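Local coordinates for Mll2253 protein (Mesorhizobium loti, PDB 3Q63) that is of unknown function but belongs to the AHA1 family, whose helix-grip fold may enclose a cavity for a small ligand, at residues V60-E64 and Y76-L80; P85-L89 and R114-A120. All coordinates share one frame. Residues are numbered along the deposited sequence.

Contact 1 (V60-E64 and Y76-L80); sequences VLDCE and YTWNL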
# COMPACT_ATOMS: atom_id res chain seq x y z
N VAL B 60 -5.84 -2.96 2.87
CA VAL B 60 -6.68 -3.84 2.05
C VAL B 60 -7.85 -3.09 1.44
O VAL B 60 -8.39 -2.17 2.04
CB VAL B 60 -7.22 -5.03 2.87
CG1 VAL B 60 -8.00 -4.53 4.05
CG2 VAL B 60 -8.08 -5.93 2.00
N LEU B 61 -8.22 -3.49 0.23
CA LEU B 61 -9.34 -2.90 -0.48
C LEU B 61 -10.35 -4.00 -0.77
O LEU B 61 -9.97 -5.16 -0.97
CB LEU B 61 -8.88 -2.29 -1.81
CG LEU B 61 -8.11 -0.98 -1.72
CD1 LEU B 61 -7.55 -0.65 -3.07
CD2 LEU B 61 -9.03 0.12 -1.22
N ASP B 62 -11.63 -3.64 -0.78
CA ASP B 62 -12.71 -4.58 -1.07
C ASP B 62 -13.18 -4.27 -2.48
O ASP B 62 -13.55 -3.14 -2.78
CB ASP B 62 -13.87 -4.37 -0.11
CG ASP B 62 -13.45 -4.44 1.34
OD1 ASP B 62 -14.16 -3.84 2.19
OD2 ASP B 62 -12.43 -5.09 1.63
N CYS B 63 -13.21 -5.29 -3.34
CA CYS B 63 -13.60 -5.08 -4.73
C CYS B 63 -14.64 -6.06 -5.25
O CYS B 63 -14.82 -7.16 -4.72
CB CYS B 63 -12.38 -5.18 -5.65
SG CYS B 63 -10.91 -4.34 -5.08
N GLU B 64 -15.31 -5.65 -6.33
CA GLU B 64 -16.32 -6.46 -6.97
C GLU B 64 -16.25 -6.22 -8.47
O GLU B 64 -16.22 -5.08 -8.92
CB GLU B 64 -17.71 -6.08 -6.46
CG GLU B 64 -18.80 -6.98 -6.98
CD GLU B 64 -20.16 -6.31 -6.99
OE1 GLU B 64 -20.41 -5.47 -6.10
OE2 GLU B 64 -20.97 -6.63 -7.88
N TYR B 76 -14.33 -2.75 -12.03
CA TYR B 76 -14.60 -3.31 -10.71
C TYR B 76 -14.55 -2.23 -9.64
O TYR B 76 -13.89 -1.19 -9.82
CB TYR B 76 -13.61 -4.44 -10.35
CG TYR B 76 -12.13 -4.20 -10.59
CD1 TYR B 76 -11.49 -4.74 -11.71
CD2 TYR B 76 -11.34 -3.52 -9.65
CE1 TYR B 76 -10.11 -4.62 -11.89
CE2 TYR B 76 -9.96 -3.39 -9.83
CZ TYR B 76 -9.35 -3.94 -10.95
OH TYR B 76 -7.99 -3.83 -11.12
N THR B 77 -15.26 -2.47 -8.53
CA THR B 77 -15.28 -1.52 -7.42
C THR B 77 -13.92 -1.54 -6.75
O THR B 77 -13.18 -2.52 -6.82
CB THR B 77 -16.34 -1.89 -6.35
OG1 THR B 77 -16.18 -3.26 -5.97
CG2 THR B 77 -17.76 -1.66 -6.86
N TRP B 78 -13.61 -0.43 -6.09
CA TRP B 78 -12.35 -0.22 -5.41
C TRP B 78 -12.76 0.57 -4.17
O TRP B 78 -12.75 1.81 -4.18
CB TRP B 78 -11.47 0.60 -6.35
CG TRP B 78 -10.11 0.93 -5.90
CD1 TRP B 78 -9.74 1.84 -4.95
CD2 TRP B 78 -8.89 0.42 -6.47
NE1 TRP B 78 -8.37 1.94 -4.90
CE2 TRP B 78 -7.83 1.08 -5.82
CE3 TRP B 78 -8.60 -0.52 -7.46
CZ2 TRP B 78 -6.49 0.83 -6.14
CZ3 TRP B 78 -7.27 -0.77 -7.78
CH2 TRP B 78 -6.23 -0.09 -7.12
N ASN B 79 -13.12 -0.16 -3.12
CA ASN B 79 -13.62 0.44 -1.88
C ASN B 79 -12.89 0.11 -0.61
O ASN B 79 -12.19 -0.90 -0.50
CB ASN B 79 -15.07 0.02 -1.64
CG ASN B 79 -15.97 0.29 -2.82
OD1 ASN B 79 -15.71 1.17 -3.64
ND2 ASN B 79 -17.06 -0.45 -2.89
N LEU B 80 -13.11 0.95 0.39
CA LEU B 80 -12.52 0.74 1.70
C LEU B 80 -13.45 1.41 2.71
O LEU B 80 -13.59 2.64 2.73
CB LEU B 80 -11.11 1.34 1.71
CG LEU B 80 -10.19 0.97 2.87
CD1 LEU B 80 -8.75 0.87 2.38
CD2 LEU B 80 -10.33 2.02 3.95

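Contact 2 (P85-L89 and R114-A120); sequences PAFDL and RPDQRRA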
# COMPACT_ATOMS: atom_id res chain seq x y z
N PRO B 85 -14.69 9.68 7.03
CA PRO B 85 -15.12 9.96 5.65
C PRO B 85 -13.98 10.34 4.71
O PRO B 85 -14.11 10.23 3.49
CB PRO B 85 -16.13 11.09 5.83
CG PRO B 85 -15.65 11.78 7.07
CD PRO B 85 -15.31 10.62 7.97
N ALA B 86 -12.87 10.78 5.29
CA ALA B 86 -11.71 11.16 4.50
C ALA B 86 -11.08 9.91 3.87
O ALA B 86 -10.45 9.99 2.81
CB ALA B 86 -10.69 11.87 5.39
N PHE B 87 -11.27 8.77 4.53
CA PHE B 87 -10.72 7.50 4.07
C PHE B 87 -11.77 6.51 3.58
O PHE B 87 -11.44 5.55 2.88
CB PHE B 87 -9.91 6.85 5.20
CG PHE B 87 -8.65 7.60 5.54
CD1 PHE B 87 -7.60 7.65 4.64
CD2 PHE B 87 -8.53 8.28 6.74
CE1 PHE B 87 -6.44 8.36 4.94
CE2 PHE B 87 -7.38 9.00 7.05
CZ PHE B 87 -6.33 9.04 6.14
N ASP B 88 -13.03 6.74 3.94
CA ASP B 88 -14.12 5.87 3.52
C ASP B 88 -14.25 5.97 1.99
O ASP B 88 -15.04 6.77 1.48
CB ASP B 88 -15.42 6.30 4.20
CG ASP B 88 -16.56 5.35 3.96
OD1 ASP B 88 -16.40 4.14 4.23
OD2 ASP B 88 -17.62 5.81 3.50
N LEU B 89 -13.49 5.16 1.28
CA LEU B 89 -13.47 5.19 -0.18
C LEU B 89 -14.48 4.29 -0.87
O LEU B 89 -14.65 3.13 -0.51
CB LEU B 89 -12.06 4.83 -0.67
CG LEU B 89 -11.71 4.95 -2.16
CD1 LEU B 89 -11.94 6.38 -2.64
CD2 LEU B 89 -10.26 4.56 -2.36
N ARG B 114 -15.24 11.76 -3.49
CA ARG B 114 -16.07 12.84 -2.96
C ARG B 114 -15.25 14.11 -2.81
O ARG B 114 -14.02 14.06 -2.74
CB ARG B 114 -16.64 12.44 -1.60
CG ARG B 114 -17.66 11.33 -1.65
CD ARG B 114 -17.59 10.50 -0.38
NE ARG B 114 -17.72 11.32 0.82
CZ ARG B 114 -17.35 10.93 2.04
NH1 ARG B 114 -16.82 9.73 2.21
NH2 ARG B 114 -17.51 11.74 3.08
N PRO B 115 -15.92 15.27 -2.74
CA PRO B 115 -15.24 16.56 -2.60
C PRO B 115 -14.53 16.73 -1.26
O PRO B 115 -13.74 17.66 -1.07
CB PRO B 115 -16.38 17.57 -2.77
CG PRO B 115 -17.55 16.84 -2.18
CD PRO B 115 -17.39 15.46 -2.78
N ASP B 116 -14.81 15.81 -0.34
CA ASP B 116 -14.20 15.85 0.99
C ASP B 116 -13.08 14.82 1.11
O ASP B 116 -12.61 14.51 2.21
CB ASP B 116 -15.28 15.60 2.05
CG ASP B 116 -16.03 14.29 1.82
OD1 ASP B 116 -15.45 13.22 2.13
OD2 ASP B 116 -17.18 14.33 1.34
N GLN B 117 -12.66 14.29 -0.04
CA GLN B 117 -11.60 13.29 -0.10
C GLN B 117 -10.47 13.77 -1.02
O GLN B 117 -10.12 13.11 -2.00
CB GLN B 117 -12.16 11.97 -0.62
CG GLN B 117 -13.36 11.48 0.17
CD GLN B 117 -13.89 10.15 -0.32
OE1 GLN B 117 -14.25 10.01 -1.49
NE2 GLN B 117 -13.94 9.16 0.57
N ARG B 118 -9.93 14.93 -0.68
CA ARG B 118 -8.85 15.56 -1.44
C ARG B 118 -7.60 14.67 -1.52
O ARG B 118 -7.00 14.53 -2.59
CB ARG B 118 -8.48 16.90 -0.81
CG ARG B 118 -9.65 17.87 -0.67
CD ARG B 118 -9.91 18.64 -1.96
NE ARG B 118 -8.90 19.67 -2.20
CZ ARG B 118 -8.88 20.49 -3.25
NH1 ARG B 118 -7.92 21.39 -3.37
NH2 ARG B 118 -9.83 20.40 -4.17
N ARG B 119 -7.22 14.09 -0.40
CA ARG B 119 -6.03 13.23 -0.35
C ARG B 119 -6.19 11.96 -1.17
O ARG B 119 -5.22 11.44 -1.71
CB ARG B 119 -5.70 12.87 1.10
CG ARG B 119 -5.55 14.05 2.06
CD ARG B 119 -4.50 15.06 1.60
NE ARG B 119 -5.01 15.98 0.58
CZ ARG B 119 -4.30 16.97 0.05
NH1 ARG B 119 -3.05 17.18 0.42
NH2 ARG B 119 -4.85 17.76 -0.87
N ALA B 120 -7.42 11.45 -1.24
CA ALA B 120 -7.69 10.23 -1.99
C ALA B 120 -7.60 10.48 -3.49
O ALA B 120 -7.06 9.66 -4.24
CB ALA B 120 -9.06 9.69 -1.63

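Contact 1 (V60-E64 and Y76-L80)
Backbone hydrogen bonds carry this join: Asp62 N gives to Asn79 O (2.8 Å, nearly linear) and Asn79 N returns to Asp62 O (3.0 Å), making Asp62 and Asn79 a hydrogen-bonded antiparallel pair. The segments belong to the two arms of the beta hairpin of strands 60-69 and 73-77, part of the seven-stranded antiparallel sheet of the Bet v 1-like, or helix-grip, fold. Two residues further along, regular pairing fails. Thr77 N still donates to Glu64 O at 2.8 Å, but the return bond does not go to the carbonyl: Glu64 N instead makes a weak hydrogen bond to Thr77 OG1 (2.6 Å, strongly bent). The p rotamer of Thr77 swings OG1 across to that amide, while Thr77 O is left buried without a partner, 3.0 Å from Cys63 CB. The general point is that a side-chain hydroxyl can take, if weakly, the place of a missing backbone acceptor.

Polar ends beyond the backbone pairing reach across the dimer. Asp62 OD2 is bonded to His82 of the second subunit, and Trp78 NE1 to the carbonyl of Trp57 of that subunit. The indole of Trp78 also meets Trp128 of the long helix 118-141, which places this side of the strands against the helix that the sheet grips. Apolar packing completes the contact. Leu61 CD2 lies 3.7 Å from Leu80 CD1, and Leu61 CD1 makes a CH-pi contact over the indole face, 3.5 Å from the centroid of the five-membered ring of Trp78.

Contact 2 (P85-L89 and R114-A120)
One side-chain amide bridges two carbonyls of the facing loop: Gln117 NE2 donates to Pro85 O (3.1 Å) and, in a weak bond, to Asp88 O (2.8 Å). The other end of the same amide is also used, Gln117 OE1 accepting from Arg114 N at 2.8 Å, so the side chain folds back over the type I beta turn Arg114-Gln117. That turn, closed by Gln117 N to Arg114 O (3.0 Å), leads from strand 103-113 into the long C-terminal helix of the helix-grip fold, with Gln117 at the N-cap position of that helix. The polar side chain at the helix entrance thus meets a loop without regular helix or strand. Arg114 crosses the turn to form a salt bridge, its NH2 2.7 Å from Asp116 OD1. Asp88, centre of an inverse gamma turn, directs OD1 to the backbone amide of His82. Apolar contact is slight, with Leu89 CD1 4.5 Å from Ala120 CB; both residues also touch Phe113.

In the fold
Contact 1 is largely buried and joins the two arms of one hairpin, whereas contact 2, about 15 Å away between centres, is only partly buried, farther from the centre of the chain, and links a loop to the start of helix 118-141. Their chemistry follows: backbone hydrogen bonds and aromatic packing in the first, hydrogen bonds from a side-chain amide and a surface salt bridge in the second. They touch where Leu80 N is probably hydrogen-bonded to Leu89 O (2.8 Å) and Trp78 CD1 packs on Leu89 CD2 (3.8 Å). Both meet the second subunit, contact 1 through hydrogen bonds and packing, the segments of contact 2 through Phe87 and Arg119, which take no part in the contact itself.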